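Local coordinates for protein 11R-lipoxygenase (Gersemia fruticosa, PDB 3VF1) that probably adds molecular oxygen to polyunsaturated fatty acids as a calcium-dependent lipoxygenase with a non-heme iron, at residues A[502-505]-A[506-510]; A[654-657]-A[658-661]. All coordinates share one frame; numbering follows the deposited sequence.

Interaction 1 (A[502-505]-A[506-510])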
loop_
_atom_site.group_PDB
_atom_site.type_symbol
_atom_site.label_atom_id
_atom_site.label_comp_id
_atom_site.label_asym_id
_atom_site.label_seq_id
_atom_site.Cartn_x
_atom_site.Cartn_y
_atom_site.Cartn_z
ATOM N N VAL A 502 3.666 11.239 -13.832
ATOM C CA VAL A 502 4.837 10.520 -14.325
ATOM C C VAL A 502 4.537 9.033 -14.480
ATOM O O VAL A 502 5.014 8.393 -15.417
ATOM C CB VAL A 502 6.057 10.717 -13.398
ATOM C CG1 VAL A 502 6.963 9.501 -13.429
ATOM C CG2 VAL A 502 6.820 11.971 -13.796
ATOM N N ILE A 503 3.743 8.490 -13.565
ATOM C CA ILE A 503 3.341 7.091 -13.638
ATOM C C ILE A 503 2.326 6.886 -14.758
ATOM O O ILE A 503 2.330 5.856 -15.430
ATOM C CB ILE A 503 2.729 6.605 -12.312
ATOM C CG1 ILE A 503 3.816 6.485 -11.244
ATOM C CG2 ILE A 503 2.043 5.258 -12.503
ATOM C CD1 ILE A 503 3.282 6.220 -9.851
ATOM N N HIS A 504 1.456 7.869 -14.957
ATOM C CA HIS A 504 0.465 7.791 -16.023
ATOM C C HIS A 504 1.161 7.768 -17.376
ATOM O O HIS A 504 0.737 7.067 -18.291
ATOM C CB HIS A 504 -0.499 8.975 -15.959
ATOM C CG HIS A 504 -1.584 8.919 -16.988
ATOM N ND1 HIS A 504 -1.438 9.445 -18.254
ATOM C CD2 HIS A 504 -2.830 8.391 -16.942
ATOM C CE1 HIS A 504 -2.548 9.248 -18.941
ATOM N NE2 HIS A 504 -3.409 8.611 -18.167
ATOM N N GLN A 505 2.234 8.543 -17.497
ATOM C CA GLN A 505 3.003 8.593 -18.732
ATOM C C GLN A 505 3.665 7.244 -19.001
ATOM O O GLN A 505 3.663 6.757 -20.131
ATOM C CB GLN A 505 4.066 9.690 -18.657
ATOM C CG GLN A 505 4.812 9.909 -19.958
ATOM C CD GLN A 505 3.892 10.335 -21.083
ATOM O OE1 GLN A 505 3.137 11.296 -20.947
ATOM N NE2 GLN A 505 3.942 9.614 -22.198
ATOM N N PHE A 506 4.229 6.644 -17.958
ATOM C CA PHE A 506 4.904 5.357 -18.091
ATOM C C PHE A 506 3.937 4.263 -18.527
ATOM O O PHE A 506 4.215 3.514 -19.461
ATOM C CB PHE A 506 5.573 4.965 -16.772
ATOM C CG PHE A 506 6.073 3.548 -16.746
ATOM C CD1 PHE A 506 7.038 3.126 -17.644
ATOM C CD2 PHE A 506 5.583 2.640 -15.822
ATOM C CE1 PHE A 506 7.501 1.826 -17.624
ATOM C CE2 PHE A 506 6.046 1.338 -15.796
ATOM C CZ PHE A 506 7.004 0.930 -16.698
ATOM N N VAL A 507 2.801 4.171 -17.847
ATOM C CA VAL A 507 1.797 3.168 -18.177
ATOM C C VAL A 507 1.301 3.355 -19.605
ATOM O O VAL A 507 1.082 2.384 -20.325
ATOM C CB VAL A 507 0.603 3.227 -17.206
ATOM C CG1 VAL A 507 -0.555 2.384 -17.723
ATOM C CG2 VAL A 507 1.027 2.762 -15.820
ATOM N N GLN A 508 1.131 4.606 -20.015
ATOM C CA GLN A 508 0.671 4.909 -21.364
ATOM C C GLN A 508 1.698 4.464 -22.401
ATOM O O GLN A 508 1.340 3.912 -23.440
ATOM C CB GLN A 508 0.397 6.405 -21.514
ATOM C CG GLN A 508 -0.158 6.796 -22.874
ATOM C CD GLN A 508 -0.571 8.254 -22.939
ATOM O OE1 GLN A 508 0.231 9.124 -23.280
ATOM N NE2 GLN A 508 -1.827 8.527 -22.609
ATOM N N ASP A 509 2.973 4.709 -22.115
ATOM C CA ASP A 509 4.046 4.316 -23.020
ATOM C C ASP A 509 4.052 2.805 -23.221
ATOM O O ASP A 509 4.121 2.324 -24.351
ATOM C CB ASP A 509 5.403 4.779 -22.486
ATOM C CG ASP A 509 5.574 6.284 -22.550
ATOM O OD1 ASP A 509 4.750 6.949 -23.214
ATOM O OD2 ASP A 509 6.538 6.801 -21.945
ATOM N N ILE A 510 3.974 2.060 -22.123
ATOM C CA ILE A 510 3.986 0.604 -22.183
ATOM C C ILE A 510 2.794 0.083 -22.974
ATOM O O ILE A 510 2.942 -0.760 -23.856
ATOM C CB ILE A 510 3.952 -0.017 -20.773
ATOM C CG1 ILE A 510 5.235 0.322 -20.007
ATOM C CG2 ILE A 510 3.766 -1.527 -20.857
ATOM C CD1 ILE A 510 6.506 -0.162 -20.681
#
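Gln505 and Asp509 meet one helical turn apart, NE2 of Gln505 giving a hydrogen bond to OD1 of Asp509 at 3.0 Å. OD1 is met on its syn side, 32° out of the carboxylate plane, while the bond stays close to the amide's own plane. With CG of Gln505 anti to the backbone N, the bend at chi2 (61°) carries the amide forward to Asp509. The other oxygen, Asp509 OD2, is salt-bridged to Lys661, so the carboxylate is fixed through both of its oxygens. Were Asp509 an alanine, the ammonium of Lys661 would probably lose its charged mate and the Gln505 amide would be left to turn.

The buried side carries Ile503, Phe506 and Val507. Val507 CG2 rests on the backbone oxygen of Ile503 at 3.4 Å, and the one methyl-methyl contact is the CG2 pair of Ile503 and Val507 at 4.3 Å. Both residues also press on helix 557-579, and Phe506 stacks its ring on Phe662. His504 and Gln508 are partly exposed, crossing with ring and amide planes 72° apart and CE1 of His504 3.8 Å from NE2 of Gln508.

Beneath lie the i to i+4 backbone bonds, among them Val507 N to Ile503 O (3.0 Å) and Asp509 N to Gln505 O (2.9 Å). This is an amphipathic alpha-helix of the lipoxygenase catalytic domain, packed against helix 557-579, which carries the iron ligands His575 and Asn579.

Interaction 2 (A[654-657]-A[658-661]); sequences AAHA and AMAK
Met659 meets Ala655 through both main chain and side chain, at one carbonyl oxygen in this turn of helix 653-676. Hydrogen bonding comes first. Met659 N donates to Ala655 O at 2.9 Å, nearly straight (162°) and in the carbonyl plane. Its neighbours follow the same i to i+4 rule with donors tilted out of the plane: Ala660 N reaches His656 O at 2.9 Å, Lys661 N reaches Ala657 O at 3.0 Å, and Ala658 N reaches Ala654 O at a longer 3.2 Å. No side chain bonds to another across these two segments.

Van der Waals contact is the second kind. With CG of Met659 beside the backbone N and anti to the carbonyl carbon (chi1 -80°), the chain starts back along the preceding turn, and CG lies 3.6 Å from Ala655 O. The bend at chi3 then brings CE obliquely to the His656 ring, only a loose approach, with CE 4.4 Å from CD2. On the buried side the methyl of Ala658 rests 3.4 Å from Ala655 O; beyond it stands Ile510, while Phe506 meets Met659.

The polar ends look elsewhere. His656 NE2 is hydrogen-bonded to the backbone oxygen of Phe650, tying the helix to the loop ahead of it, and Lys661 stretches its extended chain away from the turn to the carboxylate of Asp509.

The chemistry implies a division of labour: all the hydrogen bonds within the turn are main-chain ones, the methyls of Ala654 and Ala658 lie against Ile513 and Ile510 of helix 491-514, and the polar ends of His656 and Lys661 serve partners outside the turn.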
loop_
_atom_site.group_PDB
_atom_site.type_symbol
_atom_site.label_atom_id
_atom_site.label_comp_id
_atom_site.label_asym_id
_atom_site.label_seq_id
_atom_site.Cartn_x
_atom_site.Cartn_y
_atom_site.Cartn_z
ATOM N N ALA A 654 11.867 -1.987 -26.412
ATOM C CA ALA A 654 11.000 -0.815 -26.380
ATOM C C ALA A 654 10.464 -0.586 -24.968
ATOM O O ALA A 654 10.278 0.553 -24.540
ATOM C CB ALA A 654 9.856 -0.974 -27.363
ATOM N N ALA A 655 10.215 -1.675 -24.249
ATOM C CA ALA A 655 9.755 -1.588 -22.868
ATOM C C ALA A 655 10.857 -1.004 -21.988
ATOM O O ALA A 655 10.598 -0.171 -21.123
ATOM C CB ALA A 655 9.338 -2.956 -22.360
ATOM N N HIS A 656 12.089 -1.446 -22.220
ATOM C CA HIS A 656 13.238 -0.953 -21.472
ATOM C C HIS A 656 13.409 0.550 -21.665
ATOM O O HIS A 656 13.778 1.265 -20.733
ATOM C CB HIS A 656 14.508 -1.686 -21.908
ATOM C CG HIS A 656 14.498 -3.147 -21.586
ATOM N ND1 HIS A 656 15.228 -4.073 -22.302
ATOM C CD2 HIS A 656 13.850 -3.843 -20.623
ATOM C CE1 HIS A 656 15.025 -5.276 -21.794
ATOM N NE2 HIS A 656 14.195 -5.164 -20.774
ATOM N N ALA A 657 13.139 1.025 -22.876
ATOM C CA ALA A 657 13.229 2.451 -23.169
ATOM C C ALA A 657 12.187 3.222 -22.367
ATOM O O ALA A 657 12.467 4.302 -21.848
ATOM C CB ALA A 657 13.043 2.698 -24.656
ATOM N N ALA A 658 10.986 2.660 -22.268
ATOM C CA ALA A 658 9.909 3.291 -21.515
ATOM C C ALA A 658 10.260 3.340 -20.031
ATOM O O ALA A 658 10.061 4.359 -19.367
ATOM C CB ALA A 658 8.608 2.538 -21.726
ATOM N N MET A 659 10.787 2.231 -19.521
ATOM C CA MET A 659 11.186 2.135 -18.125
ATOM C C MET A 659 12.320 3.105 -17.795
ATOM O O MET A 659 12.350 3.685 -16.713
ATOM C CB MET A 659 11.616 0.703 -17.798
ATOM C CG MET A 659 10.457 -0.245 -17.536
ATOM S SD MET A 659 10.921 -1.987 -17.644
ATOM C CE MET A 659 12.539 -1.965 -16.872
ATOM N N ALA A 660 13.252 3.278 -18.725
ATOM C CA ALA A 660 14.386 4.168 -18.503
ATOM C C ALA A 660 13.927 5.624 -18.470
ATOM O O ALA A 660 14.414 6.419 -17.669
ATOM C CB ALA A 660 15.438 3.964 -19.581
ATOM N N LYS A 661 12.991 5.964 -19.348
ATOM C CA LYS A 661 12.412 7.302 -19.381
ATOM C C LYS A 661 11.681 7.567 -18.069
ATOM O O LYS A 661 11.707 8.678 -17.534
ATOM C CB LYS A 661 11.448 7.418 -20.560
ATOM C CG LYS A 661 10.635 8.703 -20.604
ATOM C CD LYS A 661 9.512 8.584 -21.624
ATOM C CE LYS A 661 8.564 9.768 -21.566
ATOM N NZ LYS A 661 7.330 9.515 -22.361
#

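Overall arrangement
Interactions 1 and 2 illustrate how two local helical turns, in series along the chain, become one helix-helix interface. Their centres lie 10 Å apart, on helices 491-514 and 653-676. A salt bridge from Lys661 NZ to Asp509 OD2, 2.9 Å long, joins them, with Gln505 NE2 packed 3.4 Å from the same NZ. Apolar contacts join them elsewhere: Ile510 CD1 lies 3.6 Å from Ala658 CB, and Phe506 CE1 is equally far from Met659 CG. In interaction 1 the side chain of Ile503 is about 11 Å from that of the iron ligand His575, and that of Val502 about 12 Å from a bound fructose; interaction 2 stands away from the iron and sugar sites.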